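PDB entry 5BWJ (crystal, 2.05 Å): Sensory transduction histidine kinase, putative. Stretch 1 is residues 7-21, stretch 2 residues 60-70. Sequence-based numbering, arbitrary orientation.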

# COMPACT_ATOMS: atom_id res chain seq x y z
N ILE B 7 16.21 -1.18 -26.45
CA ILE B 7 16.11 -2.09 -25.32
C ILE B 7 16.61 -1.39 -24.06
O ILE B 7 17.67 -0.76 -24.07
CB ILE B 7 16.91 -3.39 -25.58
CG1 ILE B 7 16.89 -4.28 -24.33
CG2 ILE B 7 18.34 -3.07 -26.00
CD1 ILE B 7 17.37 -5.70 -24.59
N PHE B 8 15.84 -1.50 -22.97
CA PHE B 8 16.17 -0.82 -21.72
C PHE B 8 16.17 -1.78 -20.54
O PHE B 8 15.34 -2.68 -20.46
CB PHE B 8 15.18 0.32 -21.46
CG PHE B 8 15.22 1.41 -22.50
CD1 PHE B 8 16.28 2.30 -22.55
CD2 PHE B 8 14.20 1.54 -23.42
CE1 PHE B 8 16.33 3.30 -23.51
CE2 PHE B 8 14.24 2.54 -24.38
CZ PHE B 8 15.30 3.42 -24.42
N LYS B 9 17.11 -1.57 -19.63
CA LYS B 9 17.26 -2.41 -18.45
C LYS B 9 16.64 -1.75 -17.23
O LYS B 9 16.95 -0.61 -16.90
CB LYS B 9 18.74 -2.71 -18.21
CG LYS B 9 19.01 -3.71 -17.10
CD LYS B 9 20.49 -4.08 -17.06
CE LYS B 9 20.77 -5.18 -16.06
NZ LYS B 9 22.20 -5.59 -16.08
N PHE B 10 15.75 -2.49 -16.56
CA PHE B 10 15.16 -2.04 -15.30
C PHE B 10 15.73 -2.86 -14.15
O PHE B 10 15.68 -4.09 -14.16
CB PHE B 10 13.64 -2.17 -15.35
CG PHE B 10 12.96 -1.12 -16.17
CD1 PHE B 10 12.42 0.01 -15.58
CD2 PHE B 10 12.86 -1.25 -17.55
CE1 PHE B 10 11.80 0.99 -16.33
CE2 PHE B 10 12.24 -0.28 -18.31
CZ PHE B 10 11.70 0.85 -17.70
N LYS B 11 16.28 -2.17 -13.16
CA LYS B 11 16.80 -2.82 -11.96
C LYS B 11 15.84 -2.65 -10.79
O LYS B 11 15.63 -1.53 -10.30
CB LYS B 11 18.18 -2.27 -11.59
CG LYS B 11 19.31 -2.85 -12.43
CD LYS B 11 20.66 -2.50 -11.84
CE LYS B 11 21.80 -3.10 -12.65
NZ LYS B 11 21.76 -4.59 -12.68
N LEU B 12 15.25 -3.76 -10.36
CA LEU B 12 14.32 -3.75 -9.23
C LEU B 12 15.09 -3.98 -7.93
O LEU B 12 15.61 -5.07 -7.69
CB LEU B 12 13.24 -4.82 -9.41
CG LEU B 12 12.49 -4.76 -10.75
CD1 LEU B 12 11.42 -5.83 -10.82
CD2 LEU B 12 11.88 -3.39 -10.97
N VAL B 13 15.17 -2.94 -7.11
CA VAL B 13 15.98 -2.97 -5.90
C VAL B 13 15.19 -3.49 -4.70
O VAL B 13 14.08 -3.02 -4.43
CB VAL B 13 16.55 -1.58 -5.57
CG1 VAL B 13 17.51 -1.66 -4.38
CG2 VAL B 13 17.26 -0.99 -6.78
N ASP B 14 15.77 -4.45 -3.99
CA ASP B 14 15.19 -4.97 -2.75
C ASP B 14 13.79 -5.53 -3.01
O ASP B 14 13.60 -6.33 -3.93
CB ASP B 14 15.18 -3.87 -1.69
CG ASP B 14 14.94 -4.40 -0.28
OD1 ASP B 14 15.13 -5.61 -0.05
OD2 ASP B 14 14.57 -3.60 0.60
N GLN B 15 12.80 -5.12 -2.22
CA GLN B 15 11.42 -5.54 -2.40
C GLN B 15 10.48 -4.36 -2.19
O GLN B 15 10.80 -3.43 -1.45
CB GLN B 15 11.07 -6.68 -1.45
CG GLN B 15 11.97 -7.91 -1.59
CD GLN B 15 11.51 -9.06 -0.72
OE1 GLN B 15 10.39 -9.56 -0.87
NE2 GLN B 15 12.37 -9.49 0.20
N PHE B 16 9.33 -4.42 -2.85
CA PHE B 16 8.41 -3.29 -2.89
C PHE B 16 6.99 -3.80 -3.12
O PHE B 16 6.49 -3.79 -4.24
CB PHE B 16 8.83 -2.32 -4.01
CG PHE B 16 8.05 -1.03 -4.05
CD1 PHE B 16 8.27 -0.12 -5.08
CD2 PHE B 16 7.10 -0.72 -3.09
CE1 PHE B 16 7.57 1.06 -5.14
CE2 PHE B 16 6.39 0.47 -3.15
CZ PHE B 16 6.63 1.36 -4.18
N PHE B 17 6.34 -4.24 -2.04
CA PHE B 17 5.00 -4.79 -2.14
C PHE B 17 4.02 -3.70 -2.56
O PHE B 17 4.07 -2.59 -2.04
CB PHE B 17 4.56 -5.39 -0.80
CG PHE B 17 3.24 -6.11 -0.85
CD1 PHE B 17 3.19 -7.48 -1.00
CD2 PHE B 17 2.05 -5.41 -0.74
CE1 PHE B 17 1.98 -8.15 -1.05
CE2 PHE B 17 0.83 -6.07 -0.79
CZ PHE B 17 0.80 -7.44 -0.94
N PRO B 18 3.10 -4.00 -3.50
CA PRO B 18 2.88 -5.24 -4.26
C PRO B 18 3.51 -5.23 -5.65
O PRO B 18 3.18 -6.08 -6.48
CB PRO B 18 1.35 -5.28 -4.37
CG PRO B 18 0.99 -3.83 -4.53
CD PRO B 18 2.00 -3.04 -3.72
N PHE B 19 4.39 -4.27 -5.91
CA PHE B 19 5.00 -4.14 -7.24
C PHE B 19 5.95 -5.30 -7.55
O PHE B 19 5.92 -5.85 -8.64
CB PHE B 19 5.73 -2.80 -7.35
CG PHE B 19 4.80 -1.62 -7.33
CD1 PHE B 19 4.29 -1.11 -8.51
CD2 PHE B 19 4.43 -1.04 -6.13
CE1 PHE B 19 3.43 -0.03 -8.49
CE2 PHE B 19 3.57 0.04 -6.11
CZ PHE B 19 3.07 0.55 -7.29
N TYR B 20 6.78 -5.66 -6.58
CA TYR B 20 7.60 -6.86 -6.71
C TYR B 20 8.09 -7.30 -5.33
O TYR B 20 8.53 -6.48 -4.53
CB TYR B 20 8.79 -6.62 -7.65
CG TYR B 20 9.67 -5.45 -7.27
CD1 TYR B 20 10.75 -5.62 -6.43
CD2 TYR B 20 9.41 -4.18 -7.77
CE1 TYR B 20 11.56 -4.56 -6.08
CE2 TYR B 20 10.21 -3.11 -7.42
CZ TYR B 20 11.28 -3.30 -6.58
OH TYR B 20 12.08 -2.24 -6.24
N TYR B 21 7.99 -8.60 -5.07
CA TYR B 21 8.38 -9.16 -3.79
C TYR B 21 8.58 -10.66 -3.89
O TYR B 21 8.05 -11.30 -4.80
CB TYR B 21 7.33 -8.84 -2.72
CG TYR B 21 5.94 -9.32 -3.07
CD1 TYR B 21 5.10 -8.55 -3.87
CD2 TYR B 21 5.46 -10.53 -2.59
CE1 TYR B 21 3.82 -8.98 -4.18
CE2 TYR B 21 4.18 -10.97 -2.90
CZ TYR B 21 3.37 -10.19 -3.70
OH TYR B 21 2.10 -10.62 -4.01
N ILE B 60 26.72 0.16 -9.82
CA ILE B 60 25.73 1.03 -10.46
C ILE B 60 25.94 1.08 -11.97
O ILE B 60 27.03 1.39 -12.45
CB ILE B 60 25.78 2.47 -9.89
CG1 ILE B 60 25.38 2.47 -8.41
CG2 ILE B 60 24.84 3.40 -10.68
CD1 ILE B 60 25.50 3.81 -7.72
N GLU B 61 24.87 0.78 -12.71
CA GLU B 61 24.90 0.85 -14.17
C GLU B 61 24.17 2.10 -14.65
O GLU B 61 22.99 2.30 -14.34
CB GLU B 61 24.26 -0.40 -14.77
CG GLU B 61 24.85 -1.70 -14.24
CD GLU B 61 24.60 -2.87 -15.16
OE1 GLU B 61 25.29 -2.97 -16.20
OE2 GLU B 61 23.72 -3.70 -14.85
N ASP B 62 24.88 2.94 -15.39
CA ASP B 62 24.35 4.24 -15.80
C ASP B 62 23.17 4.12 -16.78
O ASP B 62 22.31 5.00 -16.82
CB ASP B 62 25.45 5.08 -16.44
CG ASP B 62 26.57 5.40 -15.47
OD1 ASP B 62 27.75 5.31 -15.86
OD2 ASP B 62 26.27 5.75 -14.31
N GLU B 63 23.13 3.03 -17.54
CA GLU B 63 22.09 2.86 -18.55
C GLU B 63 20.80 2.29 -17.97
O GLU B 63 19.76 2.27 -18.64
CB GLU B 63 22.59 1.95 -19.69
CG GLU B 63 22.72 0.46 -19.35
CD GLU B 63 23.94 0.13 -18.52
OE1 GLU B 63 24.70 1.05 -18.16
OE2 GLU B 63 24.14 -1.07 -18.22
N ALA B 64 20.86 1.84 -16.72
CA ALA B 64 19.73 1.15 -16.10
C ALA B 64 18.77 2.11 -15.42
O ALA B 64 19.17 3.16 -14.91
CB ALA B 64 20.24 0.12 -15.10
N ILE B 65 17.49 1.74 -15.42
CA ILE B 65 16.45 2.50 -14.75
C ILE B 65 16.13 1.81 -13.42
O ILE B 65 15.78 0.63 -13.40
CB ILE B 65 15.18 2.62 -15.61
CG1 ILE B 65 15.53 3.18 -16.99
CG2 ILE B 65 14.14 3.50 -14.92
CD1 ILE B 65 14.41 3.09 -18.00
N TYR B 66 16.25 2.55 -12.33
CA TYR B 66 16.17 1.97 -10.99
C TYR B 66 14.82 2.19 -10.31
O TYR B 66 14.34 3.32 -10.22
CB TYR B 66 17.28 2.54 -10.11
CG TYR B 66 18.65 2.01 -10.46
CD1 TYR B 66 19.36 2.53 -11.54
CD2 TYR B 66 19.24 1.00 -9.71
CE1 TYR B 66 20.62 2.05 -11.86
CE2 TYR B 66 20.49 0.52 -10.03
CZ TYR B 66 21.18 1.04 -11.10
OH TYR B 66 22.43 0.56 -11.42
N LEU B 67 14.23 1.10 -9.85
CA LEU B 67 13.00 1.13 -9.06
C LEU B 67 13.27 0.60 -7.66
O LEU B 67 14.13 -0.26 -7.48
CB LEU B 67 11.90 0.31 -9.74
CG LEU B 67 11.57 0.63 -11.20
CD1 LEU B 67 10.38 -0.20 -11.68
CD2 LEU B 67 11.30 2.10 -11.39
N GLY B 68 12.54 1.12 -6.68
CA GLY B 68 12.69 0.68 -5.30
C GLY B 68 13.62 1.55 -4.49
O GLY B 68 14.01 1.19 -3.38
N LEU B 69 13.99 2.71 -5.04
CA LEU B 69 14.83 3.66 -4.33
C LEU B 69 14.00 4.83 -3.83
O LEU B 69 13.04 5.25 -4.48
CB LEU B 69 15.95 4.18 -5.24
CG LEU B 69 16.92 3.15 -5.82
CD1 LEU B 69 17.98 3.85 -6.65
CD2 LEU B 69 17.56 2.30 -4.73
N THR B 70 14.37 5.34 -2.66
CA THR B 70 13.76 6.54 -2.11
C THR B 70 14.81 7.64 -2.04
O THR B 70 16.01 7.35 -2.05
CB THR B 70 13.16 6.29 -0.71
OG1 THR B 70 14.15 5.69 0.13
CG2 THR B 70 11.96 5.37 -0.81
O HOH W 1 12.93 -0.86 -2.30

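Two neighbouring parallel β-strands are joined by a ladder in which alternate residues of each strand supply the donors and acceptors, and successive side chains fall on alternate faces of the sheet. The pairing of residues 7-21 with 60-70 of this putative sensory transduction histidine kinase illustrates the principle, together with the ways in which such a ladder is finished at its ends.

Walking along the second stretch, the first residue to engage is Glu61, whose carboxylate gathers two lysines. Lys9 NZ donates a hydrogen bond to Glu61 OE2 at 2.7 Å, within a salt bridge, and Lys11 NZ forms a second salt bridge to the same Glu61 OE2 at 3.1 Å. Lys9 and Lys11 are two apart on a strand, so their side chains lean the same way and a single acidic oxygen can serve both. The backbone of Glu61 is tied down as well: Glu61 N donates to Tyr66 OH at 2.8 Å, and a type I turn carries the chain from Glu61 to Ala64, closed by a hydrogen bond from Ala64 N to Glu61 O (3.2 Å).

With Ala64 the chain comes alongside the first strand, and Ala64 CA makes a CA-H...O contact of 3.4 Å with Lys9 O. That same carbonyl receives the first rung of the ladder, from Ile65 N to Lys9 O at 2.8 Å and nearly linear. Ile65 then returns the favour: Lys11 N donates to Ile65 O at 2.9 Å. Thus Ile65 bonds to the residues before and after its register partner, Phe10, as parallel geometry requires. The pair itself shares no N-H...O bond; Phe10 CA makes a CA-H...O contact of 3.3 Å with Ile65 O, and Ile65 CD1 lies over one face of the Phe10 ring, 4.0 Å from its centroid.

Tyr66 pairs with Lys11, and its side chain turns to the opposite face of the sheet. There the aliphatic part of Lys11 covers the ring, with Lys11 CB 4.3 Å from the Tyr66 ring centroid, while Val13 CG2 approaches the ring edge, 4.1 Å from Tyr66 CD2. The lysine therefore packs its methylenes on an aromatic while its ammonium reaches Glu61.

Leu67 repeats the pattern of Ile65. Leu67 N donates to Lys11 O at 3.0 Å, and Leu67 O accepts from Val13 N at 2.9 Å. On the face shared with Ile65 and Phe10, Leu67 CD1 packs 3.6 Å from Leu12 CD2.

At Gly68 the chain turns a corner. Tyr20 OH, which donates to Val13 O at 2.8 Å, lies only 3.1 Å from Gly68 CA, and a CB here would clash with both Tyr20 OH and Val13 O; the backbone angles independently call for glycine. A water lies within hydrogen-bonding distance of both carbonyls, its O 2.6 Å from Gly68 O and 3.2 Å from Val13 O. Beyond the corner, Leu69 CD2 still touches Val13 CG2 at 3.9 Å.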